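Local coordinates for beta-microseminoprotein (PDB 3IX0), which is a secreted, disulfide-rich protein of prostate and seminal plasma that forms homodimers, interacts with PI16 and probably binds immunoglobulin, at residues Ile5-Val10 / Thr45-Cys50; Asp35-Cys40 / Thr51-Pro56. All blocks are in the same frame, centred on the assembly; numbering follows the deposited sequence.

Interaction 1 (Ile5-Val10 / Thr45-Cys50); sequences IPNEGV and TEISCC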
ATOM      1  N   ILE B   5       9.931   8.204  -0.463  1.00 15.20           N
ATOM      2  CA  ILE B   5      11.031   8.875  -1.129  1.00 16.48           C
ATOM      3  C   ILE B   5      11.770   9.691  -0.089  1.00 21.39           C
ATOM      4  O   ILE B   5      11.240   9.964   0.999  1.00 19.86           O
ATOM      5  CB  ILE B   5      10.543   9.830  -2.233  1.00 15.60           C
ATOM      6  CG1 ILE B   5       9.466  10.751  -1.664  1.00 19.44           C
ATOM      7  CG2 ILE B   5      10.023   9.045  -3.420  1.00 14.56           C
ATOM      8  CD1 ILE B   5       9.033  11.883  -2.588  1.00 22.57           C
ATOM      9  N   PRO B   6      13.001  10.083  -0.419  1.00 20.51           N
ATOM     10  CA  PRO B   6      13.830  10.871   0.491  1.00 22.87           C
ATOM     11  C   PRO B   6      13.157  12.190   0.792  1.00 19.93           C
ATOM     12  O   PRO B   6      12.476  12.721  -0.070  1.00 20.56           O
ATOM     13  CB  PRO B   6      15.093  11.148  -0.338  1.00 28.46           C
ATOM     14  CG  PRO B   6      15.117  10.072  -1.394  1.00 25.57           C
ATOM     15  CD  PRO B   6      13.675   9.795  -1.698  1.00 25.43           C
ATOM     16  N   ASN B   7      13.333  12.699   2.004  1.00 18.41           N
ATOM     17  CA  ASN B   7      12.971  14.069   2.312  1.00 21.73           C
ATOM     18  C   ASN B   7      14.180  14.998   2.088  1.00 21.66           C
ATOM     19  O   ASN B   7      15.136  14.984   2.851  1.00 25.18           O
ATOM     20  CB  ASN B   7      12.485  14.178   3.753  1.00 14.12           C
ATOM     21  CG  ASN B   7      12.128  15.597   4.128  1.00 19.44           C
ATOM     22  OD1 ASN B   7      11.944  16.432   3.253  1.00 22.22           O
ATOM     23  ND2 ASN B   7      12.028  15.880   5.429  1.00 18.47           N
ATOM     24  N   GLU B   8      14.156  15.798   1.037  1.00 28.29           N
ATOM     25  CA  GLU B   8      15.269  16.721   0.823  1.00 38.47           C
ATOM     26  C   GLU B   8      15.060  18.044   1.539  1.00 42.90           C
ATOM     27  O   GLU B   8      15.972  18.861   1.616  1.00 44.18           O
ATOM     28  CB  GLU B   8      15.525  16.955  -0.661  1.00 34.69           C
ATOM     29  CG  GLU B   8      16.221  15.794  -1.327  1.00 43.71           C
ATOM     30  CD  GLU B   8      16.830  16.181  -2.647  1.00 51.34           C
ATOM     31  OE1 GLU B   8      16.392  17.209  -3.218  1.00 48.74           O
ATOM     32  OE2 GLU B   8      17.745  15.461  -3.107  1.00 55.56           O
ATOM     33  N   GLY B   9      13.858  18.237   2.079  1.00 44.69           N
ATOM     34  CA  GLY B   9      13.491  19.495   2.699  1.00 47.77           C
ATOM     35  C   GLY B   9      13.503  20.566   1.629  1.00 55.87           C
ATOM     36  O   GLY B   9      13.435  20.252   0.432  1.00 53.78           O
ATOM     37  N   VAL B  10      13.590  21.825   2.046  1.00 57.49           N
ATOM     38  CA  VAL B  10      13.735  22.925   1.098  1.00 59.87           C
ATOM     39  C   VAL B  10      15.082  23.619   1.296  1.00 56.03           C
ATOM     40  O   VAL B  10      15.279  24.330   2.280  1.00 53.02           O
ATOM     41  CB  VAL B  10      12.589  23.942   1.234  1.00 66.53           C
ATOM     42  CG1 VAL B  10      12.697  25.009   0.158  1.00 69.43           C
ATOM     43  CG2 VAL B  10      11.245  23.229   1.149  1.00 68.35           C
ATOM     44  N   THR B  45      13.558  11.939   7.503  1.00 18.28           N
ATOM     45  CA  THR B  45      14.361  11.473   6.385  1.00 23.54           C
ATOM     46  C   THR B  45      13.581  10.984   5.174  1.00 22.71           C
ATOM     47  O   THR B  45      14.179  10.611   4.170  1.00 24.82           O
ATOM     48  CB  THR B  45      15.302  10.347   6.829  1.00 28.20           C
ATOM     49  OG1 THR B  45      14.519   9.268   7.348  1.00 33.71           O
ATOM     50  CG2 THR B  45      16.248  10.860   7.907  1.00 24.55           C
ATOM     51  N   GLU B  46      12.257  11.001   5.249  1.00 16.62           N
ATOM     52  CA  GLU B  46      11.464  10.466   4.158  1.00 14.37           C
ATOM     53  C   GLU B  46      10.065  11.056   4.085  1.00 15.30           C
ATOM     54  O   GLU B  46       9.561  11.605   5.058  1.00 15.24           O
ATOM     55  CB  GLU B  46      11.363   8.937   4.274  1.00 17.76           C
ATOM     56  CG  GLU B  46      10.735   8.437   5.563  1.00 22.68           C
ATOM     57  CD  GLU B  46      10.584   6.915   5.591  1.00 43.52           C
ATOM     58  OE1 GLU B  46      11.205   6.226   4.754  1.00 45.86           O
ATOM     59  OE2 GLU B  46       9.835   6.403   6.449  1.00 52.31           O
ATOM     60  N   ILE B  47       9.447  10.914   2.920  1.00 12.52           N
ATOM     61  CA  ILE B  47       8.057  11.239   2.734  1.00  7.10           C
ATOM     62  C   ILE B  47       7.389   9.998   2.172  1.00 18.67           C
ATOM     63  O   ILE B  47       7.901   9.375   1.241  1.00 12.46           O
ATOM     64  CB  ILE B  47       7.875  12.394   1.732  1.00 10.70           C
ATOM     65  CG1 ILE B  47       8.661  13.633   2.177  1.00 17.06           C
ATOM     66  CG2 ILE B  47       6.394  12.752   1.595  1.00 14.19           C
ATOM     67  CD1 ILE B  47       8.798  14.668   1.082  1.00 16.09           C
ATOM     68  N   SER B  48       6.252   9.629   2.751  1.00 13.10           N
ATOM     69  CA  SER B  48       5.456   8.549   2.211  1.00 19.36           C
ATOM     70  C   SER B  48       4.083   9.081   1.789  1.00 19.50           C
ATOM     71  O   SER B  48       3.520   9.957   2.430  1.00 17.46           O
ATOM     72  CB  SER B  48       5.285   7.448   3.252  1.00 22.37           C
ATOM     73  OG  SER B  48       4.490   7.910   4.329  1.00 31.89           O
ATOM     74  N   CYS B  49       3.561   8.559   0.695  1.00 14.12           N
ATOM     75  CA  CYS B  49       2.185   8.831   0.304  1.00 17.75           C
ATOM     76  C   CYS B  49       1.507   7.500   0.026  1.00 21.26           C
ATOM     77  O   CYS B  49       2.090   6.624  -0.628  1.00 19.77           O
ATOM     78  CB  CYS B  49       2.132   9.745  -0.926  1.00 17.15           C
ATOM     79  SG  CYS B  49       2.690  11.445  -0.550  1.00 24.05           S
ATOM     80  N   CYS B  50       0.289   7.345   0.539  1.00 16.02           N
ATOM     81  CA  CYS B  50      -0.468   6.123   0.359  1.00 20.46           C
ATOM     82  C   CYS B  50      -1.837   6.474  -0.208  1.00 16.39           C
ATOM     83  O   CYS B  50      -2.428   7.469   0.169  1.00 15.29           O
ATOM     84  CB  CYS B  50      -0.653   5.403   1.700  1.00 14.17           C
ATOM     85  SG  CYS B  50       0.853   4.970   2.547  1.00 13.51           S
TER

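Interaction 2 (Asp35-Cys40 / Thr51-Pro56); sequences DNCETC and TLVSTP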
ATOM      1  N   ASP B  35      -4.987  16.312  -2.866  1.00 34.85           N
ATOM      2  CA  ASP B  35      -6.181  16.545  -3.662  1.00 41.45           C
ATOM      3  C   ASP B  35      -6.412  15.427  -4.665  1.00 34.96           C
ATOM      4  O   ASP B  35      -7.168  15.579  -5.624  1.00 36.40           O
ATOM      5  CB  ASP B  35      -6.105  17.907  -4.360  1.00 44.36           C
ATOM      6  CG  ASP B  35      -6.279  19.055  -3.388  1.00 54.53           C
ATOM      7  OD1 ASP B  35      -7.085  18.915  -2.440  1.00 55.36           O
ATOM      8  OD2 ASP B  35      -5.614  20.098  -3.565  1.00 65.11           O
ATOM      9  N   ASN B  36      -5.751  14.297  -4.450  1.00 32.41           N
ATOM     10  CA  ASN B  36      -5.945  13.152  -5.331  1.00 26.29           C
ATOM     11  C   ASN B  36      -6.051  11.886  -4.503  1.00 18.14           C
ATOM     12  O   ASN B  36      -5.439  10.848  -4.812  1.00 18.31           O
ATOM     13  CB  ASN B  36      -4.846  13.067  -6.395  1.00 27.53           C
ATOM     14  CG  ASN B  36      -3.518  12.596  -5.835  1.00 45.69           C
ATOM     15  OD1 ASN B  36      -3.054  13.061  -4.782  1.00 45.66           O
ATOM     16  ND2 ASN B  36      -2.893  11.661  -6.541  1.00 54.07           N
ATOM     17  N   CYS B  37      -6.820  11.992  -3.424  1.00 18.39           N
ATOM     18  CA  CYS B  37      -7.174  10.820  -2.624  1.00 15.21           C
ATOM     19  C   CYS B  37      -5.945  10.076  -2.101  1.00 16.58           C
ATOM     20  O   CYS B  37      -5.868   8.846  -2.185  1.00 14.57           O
ATOM     21  CB  CYS B  37      -8.066   9.883  -3.445  1.00 14.05           C
ATOM     22  SG  CYS B  37      -9.649  10.679  -3.895  1.00 16.25           S
ATOM     23  N   GLU B  38      -4.982  10.829  -1.565  1.00 16.51           N
ATOM     24  CA  GLU B  38      -3.852  10.218  -0.889  1.00 19.82           C
ATOM     25  C   GLU B  38      -3.677  10.779   0.493  1.00 18.66           C
ATOM     26  O   GLU B  38      -4.042  11.926   0.788  1.00 19.05           O
ATOM     27  CB  GLU B  38      -2.548  10.412  -1.673  1.00 20.19           C
ATOM     28  CG  GLU B  38      -2.560   9.819  -3.077  1.00 28.60           C
ATOM     29  CD  GLU B  38      -1.298  10.168  -3.862  1.00 36.62           C
ATOM     30  OE1 GLU B  38      -0.622  11.137  -3.493  1.00 31.07           O
ATOM     31  OE2 GLU B  38      -0.979   9.465  -4.845  1.00 51.04           O
ATOM     32  N   THR B  39      -3.083   9.961   1.344  1.00 15.79           N
ATOM     33  CA  THR B  39      -2.619  10.430   2.630  1.00 17.93           C
ATOM     34  C   THR B  39      -1.091  10.337   2.643  1.00 16.85           C
ATOM     35  O   THR B  39      -0.510   9.272   2.385  1.00 11.67           O
ATOM     36  CB  THR B  39      -3.264   9.653   3.810  1.00 20.89           C
ATOM     37  OG1 THR B  39      -2.589  10.001   5.020  1.00 30.70           O
ATOM     38  CG2 THR B  39      -3.155   8.134   3.618  1.00 21.88           C
ATOM     39  N   CYS B  40      -0.452  11.464   2.919  1.00 12.32           N
ATOM     40  CA  CYS B  40       1.001  11.564   2.952  1.00 12.90           C
ATOM     41  C   CYS B  40       1.491  11.894   4.348  1.00 17.81           C
ATOM     42  O   CYS B  40       0.807  12.584   5.098  1.00 24.09           O
ATOM     43  CB  CYS B  40       1.468  12.677   2.008  1.00  8.34           C
ATOM     44  SG  CYS B  40       1.101  12.367   0.296  1.00 16.59           S
ATOM     45  N   THR B  51      -2.358   5.641  -1.100  1.00 16.00           N
ATOM     46  CA  THR B  51      -3.667   5.915  -1.645  1.00 13.92           C
ATOM     47  C   THR B  51      -4.752   5.666  -0.591  1.00 13.60           C
ATOM     48  O   THR B  51      -4.663   4.742   0.223  1.00 12.38           O
ATOM     49  CB  THR B  51      -3.953   5.065  -2.884  1.00 11.20           C
ATOM     50  OG1 THR B  51      -5.212   5.464  -3.432  1.00 22.51           O
ATOM     51  CG2 THR B  51      -4.023   3.586  -2.520  1.00 13.45           C
ATOM     52  N   LEU B  52      -5.792   6.480  -0.609  1.00 12.83           N
ATOM     53  CA  LEU B  52      -6.952   6.154   0.211  1.00 19.73           C
ATOM     54  C   LEU B  52      -7.973   5.298  -0.539  1.00 18.94           C
ATOM     55  O   LEU B  52      -8.962   4.857   0.039  1.00 19.05           O
ATOM     56  CB  LEU B  52      -7.590   7.425   0.756  1.00 20.14           C
ATOM     57  CG  LEU B  52      -6.638   8.142   1.720  1.00 20.42           C
ATOM     58  CD1 LEU B  52      -6.981   9.622   1.823  1.00 14.99           C
ATOM     59  CD2 LEU B  52      -6.641   7.455   3.086  1.00 14.66           C
ATOM     60  N   VAL B  53      -7.733   5.056  -1.827  1.00 16.46           N
ATOM     61  CA  VAL B  53      -8.770   4.431  -2.647  1.00 12.87           C
ATOM     62  C   VAL B  53      -8.687   2.912  -2.661  1.00 15.17           C
ATOM     63  O   VAL B  53      -7.687   2.344  -3.075  1.00 18.27           O
ATOM     64  CB  VAL B  53      -8.748   4.929  -4.113  1.00 16.81           C
ATOM     65  CG1 VAL B  53      -9.896   4.283  -4.906  1.00  8.26           C
ATOM     66  CG2 VAL B  53      -8.834   6.452  -4.163  1.00  5.40           C
ATOM     67  N   SER B  54      -9.761   2.261  -2.225  1.00 12.65           N
ATOM     68  CA  SER B  54      -9.895   0.826  -2.378  1.00 23.80           C
ATOM     69  C   SER B  54     -10.541   0.460  -3.731  1.00 22.77           C
ATOM     70  O   SER B  54     -11.674   0.842  -4.022  1.00 16.59           O
ATOM     71  CB  SER B  54     -10.717   0.256  -1.224  1.00 29.05           C
ATOM     72  OG  SER B  54     -10.412  -1.104  -1.056  1.00 43.02           O
ATOM     73  N   THR B  55      -9.806  -0.279  -4.551  1.00 29.50           N
ATOM     74  CA  THR B  55     -10.261  -0.672  -5.884  1.00 21.20           C
ATOM     75  C   THR B  55     -10.924  -2.046  -5.869  1.00 18.14           C
ATOM     76  O   THR B  55     -10.286  -3.037  -5.542  1.00 18.27           O
ATOM     77  CB  THR B  55      -9.062  -0.730  -6.864  1.00 19.28           C
ATOM     78  OG1 THR B  55      -8.342   0.493  -6.787  1.00 16.93           O
ATOM     79  CG2 THR B  55      -9.518  -0.957  -8.309  1.00 19.68           C
ATOM     80  N   PRO B  56     -12.211  -2.110  -6.228  1.00 17.19           N
ATOM     81  CA  PRO B  56     -12.881  -3.411  -6.316  1.00 16.71           C
ATOM     82  C   PRO B  56     -12.360  -4.170  -7.520  1.00 21.18           C
ATOM     83  O   PRO B  56     -12.312  -3.608  -8.601  1.00 22.39           O
ATOM     84  CB  PRO B  56     -14.341  -3.034  -6.561  1.00  9.70           C
ATOM     85  CG  PRO B  56     -14.222  -1.651  -7.266  1.00 21.96           C
ATOM     86  CD  PRO B  56     -13.124  -0.984  -6.504  1.00 16.18           C
TER

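Interaction 1 (Ile5-Val10 / Thr45-Cys50)
Ile5 and Ile47 sit opposite each other as an antiparallel hydrogen-bonded pair, joined by two backbone bonds: Ile5 N to Ile47 O at 2.9 Å and Ile47 N to Ile5 O at 2.8 Å. Each N-H points nearly straight at its acceptor, with 166° at the hydrogen in both cases. This is the tight part of the contact, for Ile5 O also takes a CA-H contact from Glu46, whose CA lies 3.2 Å from Ile5 O, and CB of the same glutamate leans on that oxygen as well. The two isoleucine side chains leave the sheet on one face and cross obliquely. With chi1 at 51°, CG1 of Ile5 stands between its backbone N and carbonyl carbon, and from there it meets CB of Ile47 at 4.1 Å; Ile47 carries the packing on to Cys18 of strand 18-19. Asn7 belongs to this packed side too. Asn7 CB points toward the other strand, 3.5 Å from Glu46 N, and also meets Ile47 CG1. The two N-H of ND2 are shared among the carbonyl oxygens of Arg16, Tyr43 and Glu44, which hold the amide in place, while Asn7 OD1 accepts from Gly9 N at 2.9 Å, an Asx turn at the point where the chain leaves the strand.

In this Greek key protein, strand 2-6 is outermost within its chain in a four-stranded antiparallel sheet, and strand 46-51 is its inner neighbour. Ile5 and Pro6 also pack on Glu91 and Ser90 of the second subunit, consistent with the edge-to-edge dimer.

Toward solvent the pairing slackens. Pro6 and Glu46 form a non-hydrogen-bonded pair with diverging side chains, Pro6 being exposed. At the exposed Thr45, O accepts from Asn7 N at 3.1 Å, the donor standing 62° out of the carbonyl plane.

Interaction 2 (Asp35-Cys40 / Thr51-Pro56)
The torsions of Leu52 and Thr39 bring their side chains together. In Leu52, chi1 of -65° sets CG anti to the carbonyl carbon and beside the backbone N, which puts Leu52 CG 4.0 Å from Thr39 CG2; chi2 of 157° then sets the two methyls. In Thr39 the hydroxyl is anti to the backbone N, which leaves CG2 between N and the carbonyl carbon. The two side chains cross at about a right angle, with Leu52 CD2 3.6 Å from Thr39 CG2. On the other branch, Leu52 CD1 lies against the backbone instead, 3.7 Å from Glu38 C. Thr39 OG1 is engaged elsewhere, hydrogen-bonded to Glu31 OE2.

One backbone bond ties the segments: Leu52 N to Cys37 O at 2.8 Å. It is almost linear, 177° at the hydrogen, although the donor is tilted from the carbonyl plane. Next to it, Glu38 and Thr51 make an antiparallel non-hydrogen-bonded pair, their CA atoms 4.4 Å apart and their side chains diverging. Here the regular pairing ends, and Thr51 OG1 accepts from Val53 N at 3.0 Å, an ST turn where the chain leaves strand 46-51. A valine in place of Thr51, having no hydroxyl, would probably leave the N-H of Val53 without this acceptor and the turn freer to open. Just after the turn, Val53 CG2 touches CB of the buried Cys37 at 3.6 Å.

No other chain of the assembly touches the two segments. Leu52 also rests on Gln33 of strand 31-33, on the sheet side. Cys37 is disulfide-bonded to Cys73, just before strand 74-79, and Val53 packs on Tyr75 of that strand; the contact therefore lies where the four-stranded sheet gives way to the part of the chain holding strands 55-58, 74-79 and 91-93.

How the interactions relate
Interactions 1 and 2 have centres 18 Å apart, yet they meet through two neighbouring strands of one sheet, 46-51 and 38-42. The closest tie is covalent: Cys49 SG of interaction 1 is 2.0 Å from Cys40 SG of interaction 2. Beside this disulfide, Cys50 N lies 2.8 Å from Thr39 O, a probable hydrogen bond. Segments 45-50 and 51-56 are consecutive in sequence, so strand 46-51 runs from its pairing with strand 2-6 straight into the turn of interaction 2. Interaction 1 lies at the sheet edge that packs against the second subunit through Ile5 and Pro6, consistent with the edge-to-edge dimer, and interaction 2 near the centre of the chain, where the sheet ends.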